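Local coordinates for B12-binding domain-containing protein (Kitasatospora setae, PDB 6WTE) that binds cobalamin and a [4Fe-4S] cluster and, as the radical SAM methylase TsrM, catalyses methyl transfer by a non-radical route, at residues L52-F56 / E92-T97; V390-V394 / L502-I506; L400-V404 / W548-R552. All coordinates share one frame; numbering follows the deposited sequence.

Contact 1 of 3, residues L52-F56 / E92-T97; sequences LHEYF and EIRRLT
Glu92 OE2 accepts a hydrogen bond from His53 NE2 at 2.8 Å, the one polar link between segments 52-56 and 92-97. The acceptor lies almost exactly in the imidazole plane, whereas the N-H comes to the oxygen from well above the carboxylate plane; ring and carboxylate are turned 65° against each other. Glu92 bends at its second torsion (chi2 66°), which lifts the carboxylate to the histidine while CG rests on Leu52 CD1. The other oxygen, OE1, forms a long ion pair with Arg95, with no N-H pointed at it.

Beneath this pair the contact is apolar. Leu96 CD1 wedges between the side chains of helix 48-58, 3.8 Å from Leu52 CB and 3.7 Å from Phe56 CD2, and also meets the edge of the His53 ring. The phenyl group of Phe56 reaches on to the next residue, where CE1 lies 3.5 Å from Thr97 CG2; the threonine hydroxyl bonds instead to the backbone N of Ala99. Ile93 completes the row, its CG2 touching Phe56 CZ and its CG1 touching Leu52 CD1.

Leu52 also packs on strand 35-40, Phe56 and Ile93 on strand 4-9. The axes of the short helical segments 52-56 and 92-96 run 29° from parallel, neighbours on one face of the parallel part of the sheet, as in the Rossmann-like fold of B12-binding domains.

Contact 2 of 3, residues V390-V394 / L502-I506; sequences VRACV and LWALI
Leu505 reaches from segment 502-506 to helix 387-398 and lays CD1 mainly on Val390 and CD2 on Arg391. Leu505 CD1 lies 3.8 Å from Val390 CG1, and Leu505 CD2 lies 3.7 Å from Arg391 CG. The leucine runs at about a right angle to both side chains. Arg391 is extended from CG to NE, and its aliphatic part passes across the leucine at CD2, which meets the guanidinium at its edge, near the plane, 3.8 Å from NE.

Val390 turns CG1 anti to its backbone N (chi1 177°), and this branch faces both leucines: Leu502 CD1 stands 4.1 Å away, again with the side chains nearly perpendicular. One turn further along the helix, Val394 divides its methyl groups. CG1 takes Ile506 CD1 at 3.9 Å, the two side chains meeting at a slant, while CG2 approaches the CD1 atoms of Leu502 and Leu505 more loosely, each at 4.3 Å. Replacing Leu505 by alanine would probably open a gap beside Val390 and leave the aliphatic part of Arg391 without the methyl groups it lies against.

The type I turn from Trp503 to Ile506, which follows on from helix 491-503, carries both Leu505 and Ile506 into the contact. Beneath the seam, Val390, Val394 and Leu502 rest on Phe380 of strand 373-380, and Val394, Leu502 and Ile506 on Phe407 of strand 404-412. The contact thus joins helix 387-398, the crossover between these parallel strands, to segment 502-506 on the outside of the radical SAM core sheet.

Contact 3 of 3, residues L400-V404 / W548-R552; sequences LDATV and WSHWR. With EDO (1,2-ethanediol), chain K.
Extended from CG to NE (chi2 -165°, chi3 -180°), the side chain of Arg552 carries its guanidinium alongside the backbone of segment 400-404, where it grips two successive carbonyl groups. NE donates to Thr403 O at 2.8 Å, lying in the carbonyl plane on a lone pair. NH2 donates to Ala402 O, also at 2.8 Å, but this bond is more bent, with an N-H...O angle of 136°, and the nitrogen stands above the carbonyl plane. Both oxygens sit at the edge of the guanidinium, tilted slightly from its plane.

Apolar contact lies beside this grip. Val404 has CG2 beside its own backbone N, opposite the carbonyl carbon, and this methyl group reaches both Trp548 CE3 and Trp551 CB at 4.0 Å. The same Val404 CG2 also lies against a carbonyl oxygen, Trp548 O, at 3.3 Å. Thr403 CB stands at the edge of the Trp548 indole, 4.3 Å from CZ3. The Thr403 hydroxyl is engaged by the backbone N of Thr374 and by an ethanediol, whose O1 lies 2.5 Å from OG1. The C1 atom of that molecule, probably from the crystallisation liquor, lies over one face of the guanidinium.

The Arg552 bonds and the packing on Val404 tie the segment before helix 554-566 to the start of strand 404-412. Strand 514-515 backs the same group: Trp551 NE1 bonds to Val514 O, and Val404, Trp548 and Trp551 pack on Met515. Because Arg552 reads two backbone oxygens, its bonds probably depend more on the path of the chain at 402-403 than on the side chains there, and its positive charge probably strengthens both.

Contact 1 belongs to the cobalamin-binding domain, while contacts 2 and 3 lie about 45 to 50 Å from it, centre to centre, across the middle of the chain. Those two are neighbours, with centres about 17 Å apart, and share one connection: contact 2 holds helix 387-398, and contact 3 the loop leading from it into strand 404-412. Their partners, 502-506 and 548-552, come from later parts of the chain. Contact 2 is the most buried and rests on apolar packing, with no polar bond between its segments. The partly buried contacts 1 and 3 add polar bonds given by exposed residues, His53 and Arg552, to a side chain in contact 1 but to the backbone in contact 3.

Contact 1 of 3, residues L52-F56 / E92-T97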
# COMPACT_ATOMS: atom_id res chain seq x y z
N LEU A 52 24.69 0.95 8.25
CA LEU A 52 25.26 0.52 6.98
C LEU A 52 26.78 0.37 7.06
O LEU A 52 27.34 -0.60 6.53
CB LEU A 52 24.91 1.51 5.88
CG LEU A 52 23.45 1.66 5.44
CD1 LEU A 52 23.39 2.66 4.30
CD2 LEU A 52 22.87 0.32 5.02
N HIS A 53 27.45 1.33 7.68
CA HIS A 53 28.91 1.27 7.79
C HIS A 53 29.36 0.01 8.50
O HIS A 53 30.31 -0.66 8.05
CB HIS A 53 29.43 2.51 8.51
CG HIS A 53 29.19 3.78 7.77
ND1 HIS A 53 29.22 5.02 8.37
CD2 HIS A 53 28.90 4.01 6.47
CE1 HIS A 53 28.97 5.95 7.48
NE2 HIS A 53 28.77 5.37 6.31
N GLU A 54 28.69 -0.35 9.60
CA GLU A 54 29.03 -1.58 10.29
C GLU A 54 28.83 -2.79 9.39
O GLU A 54 29.71 -3.65 9.29
CB GLU A 54 28.20 -1.72 11.57
CG GLU A 54 28.43 -0.62 12.59
CD GLU A 54 27.41 -0.64 13.72
OE1 GLU A 54 26.26 -1.09 13.49
OE2 GLU A 54 27.74 -0.19 14.84
N TYR A 55 27.69 -2.87 8.70
CA TYR A 55 27.37 -4.08 7.95
C TYR A 55 28.38 -4.33 6.84
O TYR A 55 28.93 -5.44 6.72
CB TYR A 55 25.95 -4.02 7.38
CG TYR A 55 25.61 -5.30 6.64
CD1 TYR A 55 25.13 -6.41 7.33
CD2 TYR A 55 25.82 -5.41 5.28
CE1 TYR A 55 24.85 -7.59 6.66
CE2 TYR A 55 25.55 -6.59 4.61
CZ TYR A 55 25.07 -7.67 5.30
OH TYR A 55 24.79 -8.84 4.63
N PHE A 56 28.63 -3.33 5.99
CA PHE A 56 29.45 -3.56 4.81
C PHE A 56 30.93 -3.69 5.12
O PHE A 56 31.69 -4.19 4.28
CB PHE A 56 29.21 -2.45 3.79
CG PHE A 56 27.94 -2.62 3.02
CD1 PHE A 56 27.83 -3.61 2.06
CD2 PHE A 56 26.84 -1.82 3.28
CE1 PHE A 56 26.66 -3.79 1.36
CE2 PHE A 56 25.67 -1.99 2.57
CZ PHE A 56 25.59 -2.98 1.62
N GLU A 92 24.30 5.88 -0.34
CA GLU A 92 25.29 5.45 0.65
C GLU A 92 25.66 3.98 0.46
O GLU A 92 26.83 3.61 0.58
CB GLU A 92 24.77 5.71 2.06
CG GLU A 92 25.78 5.42 3.16
CD GLU A 92 26.98 6.37 3.13
OE1 GLU A 92 26.85 7.49 2.61
OE2 GLU A 92 28.05 5.97 3.63
N ILE A 93 24.67 3.13 0.18
CA ILE A 93 24.94 1.72 -0.08
C ILE A 93 25.97 1.58 -1.20
O ILE A 93 26.95 0.83 -1.07
CB ILE A 93 23.65 0.96 -0.42
CG1 ILE A 93 22.81 0.73 0.84
CG2 ILE A 93 23.97 -0.36 -1.08
CD1 ILE A 93 21.39 0.24 0.55
N ARG A 94 25.78 2.30 -2.30
CA ARG A 94 26.65 2.17 -3.46
C ARG A 94 28.04 2.74 -3.20
O ARG A 94 28.97 2.41 -3.94
CB ARG A 94 26.01 2.83 -4.68
CG ARG A 94 24.71 2.16 -5.07
CD ARG A 94 24.08 2.78 -6.30
NE ARG A 94 24.85 2.52 -7.52
CZ ARG A 94 24.81 1.37 -8.19
NH1 ARG A 94 24.06 0.37 -7.75
NH2 ARG A 94 25.53 1.22 -9.29
N ARG A 95 28.20 3.59 -2.18
CA ARG A 95 29.54 4.00 -1.77
C ARG A 95 30.28 2.90 -1.03
O ARG A 95 31.52 2.94 -0.97
CB ARG A 95 29.47 5.26 -0.89
CG ARG A 95 29.04 6.52 -1.63
CD ARG A 95 29.32 7.78 -0.81
NE ARG A 95 28.56 8.93 -1.31
CZ ARG A 95 28.25 10.00 -0.58
NH1 ARG A 95 28.64 10.08 0.69
NH2 ARG A 95 27.56 11.00 -1.12
N LEU A 96 29.56 1.91 -0.51
CA LEU A 96 30.12 0.89 0.37
C LEU A 96 30.30 -0.46 -0.30
O LEU A 96 31.03 -1.30 0.24
CB LEU A 96 29.22 0.72 1.60
CG LEU A 96 29.00 1.98 2.45
CD1 LEU A 96 27.91 1.75 3.50
CD2 LEU A 96 30.30 2.41 3.12
N THR A 97 29.66 -0.70 -1.44
CA THR A 97 29.76 -1.99 -2.11
C THR A 97 29.60 -1.78 -3.61
O THR A 97 28.92 -0.85 -4.06
CB THR A 97 28.70 -2.98 -1.62
OG1 THR A 97 28.83 -4.22 -2.33
CG2 THR A 97 27.28 -2.42 -1.84

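Contact 2 of 3, residues V390-V394 / L502-I506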
# COMPACT_ATOMS: atom_id res chain seq x y z
N VAL A 390 -20.63 15.97 -2.18
CA VAL A 390 -19.93 15.67 -0.92
C VAL A 390 -20.93 15.60 0.23
O VAL A 390 -20.92 14.64 1.02
CB VAL A 390 -18.82 16.70 -0.65
CG1 VAL A 390 -18.17 16.41 0.70
CG2 VAL A 390 -17.79 16.67 -1.75
N ARG A 391 -21.79 16.61 0.36
CA ARG A 391 -22.76 16.63 1.46
C ARG A 391 -23.65 15.40 1.42
O ARG A 391 -23.94 14.80 2.47
CB ARG A 391 -23.62 17.90 1.40
CG ARG A 391 -22.88 19.18 1.65
CD ARG A 391 -23.85 20.33 1.87
NE ARG A 391 -23.21 21.63 1.70
CZ ARG A 391 -23.32 22.38 0.60
NH1 ARG A 391 -24.07 21.96 -0.41
NH2 ARG A 391 -22.70 23.55 0.53
N ALA A 392 -24.12 15.02 0.23
CA ALA A 392 -24.98 13.85 0.11
C ALA A 392 -24.27 12.60 0.61
O ALA A 392 -24.86 11.77 1.31
CB ALA A 392 -25.43 13.67 -1.33
N CYS A 393 -22.99 12.45 0.26
CA CYS A 393 -22.23 11.30 0.72
C CYS A 393 -21.98 11.36 2.22
O CYS A 393 -22.15 10.35 2.92
CB CYS A 393 -20.90 11.20 -0.03
SG CYS A 393 -19.94 9.76 0.43
N VAL A 394 -21.59 12.53 2.74
CA VAL A 394 -21.39 12.68 4.18
C VAL A 394 -22.64 12.27 4.94
O VAL A 394 -22.59 11.45 5.86
CB VAL A 394 -20.97 14.12 4.53
CG1 VAL A 394 -21.12 14.38 6.03
CG2 VAL A 394 -19.53 14.37 4.09
N LEU A 502 -14.65 20.70 4.22
CA LEU A 502 -15.14 19.38 4.59
C LEU A 502 -15.40 19.29 6.09
O LEU A 502 -16.43 18.74 6.51
CB LEU A 502 -14.13 18.32 4.14
CG LEU A 502 -14.43 16.87 4.53
CD1 LEU A 502 -15.76 16.40 3.96
CD2 LEU A 502 -13.31 15.96 4.07
N TRP A 503 -14.50 19.85 6.91
CA TRP A 503 -14.71 19.84 8.36
C TRP A 503 -16.03 20.51 8.74
O TRP A 503 -16.69 20.08 9.70
CB TRP A 503 -13.56 20.55 9.07
CG TRP A 503 -12.45 19.66 9.44
CD1 TRP A 503 -11.51 19.13 8.61
CD2 TRP A 503 -12.15 19.17 10.75
NE1 TRP A 503 -10.63 18.35 9.33
CE2 TRP A 503 -11.01 18.35 10.65
CE3 TRP A 503 -12.75 19.34 12.01
CZ2 TRP A 503 -10.45 17.71 11.75
CZ3 TRP A 503 -12.18 18.71 13.10
CH2 TRP A 503 -11.04 17.90 12.97
N ALA A 504 -16.41 21.56 8.02
CA ALA A 504 -17.64 22.28 8.36
C ALA A 504 -18.89 21.44 8.15
O ALA A 504 -19.96 21.83 8.63
CB ALA A 504 -17.74 23.56 7.53
N LEU A 505 -18.79 20.31 7.45
CA LEU A 505 -19.95 19.46 7.22
C LEU A 505 -20.22 18.49 8.36
O LEU A 505 -21.30 17.89 8.41
CB LEU A 505 -19.78 18.68 5.92
CG LEU A 505 -19.70 19.54 4.66
CD1 LEU A 505 -19.48 18.66 3.45
CD2 LEU A 505 -20.95 20.39 4.51
N ILE A 506 -19.28 18.30 9.29
CA ILE A 506 -19.41 17.30 10.34
C ILE A 506 -19.98 17.96 11.59
O ILE A 506 -19.46 18.98 12.05
CB ILE A 506 -18.06 16.62 10.64
CG1 ILE A 506 -17.49 16.02 9.36
CG2 ILE A 506 -18.23 15.57 11.73
CD1 ILE A 506 -18.39 14.97 8.73

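Contact 3 of 3, residues L400-V404 / W548-R552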
# COMPACT_ATOMS: atom_id res chain seq x y z
N LEU A 400 -24.85 5.62 8.68
CA LEU A 400 -24.55 4.20 8.87
C LEU A 400 -24.22 3.87 10.32
O LEU A 400 -24.38 2.73 10.74
CB LEU A 400 -23.38 3.78 7.98
CG LEU A 400 -23.58 3.76 6.47
CD1 LEU A 400 -22.22 3.62 5.81
CD2 LEU A 400 -24.48 2.60 6.08
N ASP A 401 -23.73 4.85 11.08
CA ASP A 401 -23.23 4.62 12.43
C ASP A 401 -22.09 3.61 12.44
O ASP A 401 -21.98 2.77 13.34
CB ASP A 401 -24.36 4.17 13.38
CG ASP A 401 -25.23 5.32 13.83
OD1 ASP A 401 -24.90 6.48 13.51
OD2 ASP A 401 -26.25 5.06 14.52
N ALA A 402 -21.22 3.68 11.43
CA ALA A 402 -20.01 2.87 11.46
C ALA A 402 -19.16 3.25 12.65
O ALA A 402 -19.24 4.38 13.16
CB ALA A 402 -19.22 3.05 10.17
N THR A 403 -18.35 2.31 13.12
CA THR A 403 -17.49 2.61 14.27
C THR A 403 -16.66 3.84 13.99
O THR A 403 -16.59 4.77 14.81
CB THR A 403 -16.58 1.43 14.60
OG1 THR A 403 -17.34 0.21 14.65
CG2 THR A 403 -15.89 1.66 15.94
N VAL A 404 -16.03 3.88 12.82
CA VAL A 404 -15.28 5.03 12.36
C VAL A 404 -15.67 5.28 10.91
O VAL A 404 -15.86 4.34 10.14
CB VAL A 404 -13.75 4.82 12.49
CG1 VAL A 404 -12.99 6.01 11.93
CG2 VAL A 404 -13.37 4.60 13.96
N TRP A 548 -7.68 2.43 14.50
CA TRP A 548 -9.01 3.02 14.41
C TRP A 548 -10.02 2.36 15.35
O TRP A 548 -11.05 2.97 15.66
CB TRP A 548 -9.52 2.98 12.97
CG TRP A 548 -9.69 1.62 12.35
CD1 TRP A 548 -8.80 0.96 11.55
CD2 TRP A 548 -10.84 0.77 12.44
NE1 TRP A 548 -9.32 -0.24 11.14
CE2 TRP A 548 -10.57 -0.38 11.67
CE3 TRP A 548 -12.08 0.88 13.08
CZ2 TRP A 548 -11.49 -1.43 11.55
CZ3 TRP A 548 -12.99 -0.15 12.96
CH2 TRP A 548 -12.69 -1.29 12.20
N SER A 549 -9.73 1.15 15.85
CA SER A 549 -10.64 0.52 16.80
C SER A 549 -10.66 1.22 18.15
O SER A 549 -11.54 0.94 18.97
CB SER A 549 -10.26 -0.96 17.00
OG SER A 549 -9.10 -1.10 17.82
N HIS A 550 -9.72 2.12 18.41
CA HIS A 550 -9.67 2.89 19.64
C HIS A 550 -9.88 4.38 19.40
O HIS A 550 -9.68 5.18 20.32
CB HIS A 550 -8.34 2.64 20.35
CG HIS A 550 -8.09 1.20 20.64
ND1 HIS A 550 -8.94 0.44 21.42
CD2 HIS A 550 -7.10 0.37 20.24
CE1 HIS A 550 -8.48 -0.80 21.49
NE2 HIS A 550 -7.36 -0.87 20.78
N TRP A 551 -10.30 4.77 18.20
CA TRP A 551 -10.47 6.18 17.87
C TRP A 551 -11.61 6.80 18.68
O TRP A 551 -11.45 7.89 19.25
CB TRP A 551 -10.71 6.32 16.37
CG TRP A 551 -10.71 7.73 15.85
CD1 TRP A 551 -11.78 8.42 15.38
CD2 TRP A 551 -9.58 8.61 15.75
NE1 TRP A 551 -11.40 9.69 14.99
CE2 TRP A 551 -10.05 9.83 15.21
CE3 TRP A 551 -8.23 8.49 16.07
CZ2 TRP A 551 -9.21 10.92 14.98
CZ3 TRP A 551 -7.39 9.58 15.84
CH2 TRP A 551 -7.89 10.77 15.31
N ARG A 552 -12.76 6.13 18.75
CA ARG A 552 -13.88 6.70 19.50
C ARG A 552 -13.49 7.06 20.93
O ARG A 552 -13.91 8.11 21.45
CB ARG A 552 -15.06 5.73 19.52
CG ARG A 552 -15.87 5.72 18.24
CD ARG A 552 -17.21 5.04 18.44
NE ARG A 552 -17.97 5.03 17.19
CZ ARG A 552 -19.26 4.78 17.09
NH1 ARG A 552 -19.98 4.50 18.17
NH2 ARG A 552 -19.85 4.81 15.90
C1 EDO K . -19.18 0.49 17.19
O1 EDO K . -19.56 0.37 15.82
C2 EDO K . -19.52 -0.82 17.89
O2 EDO K . -19.03 -0.77 19.23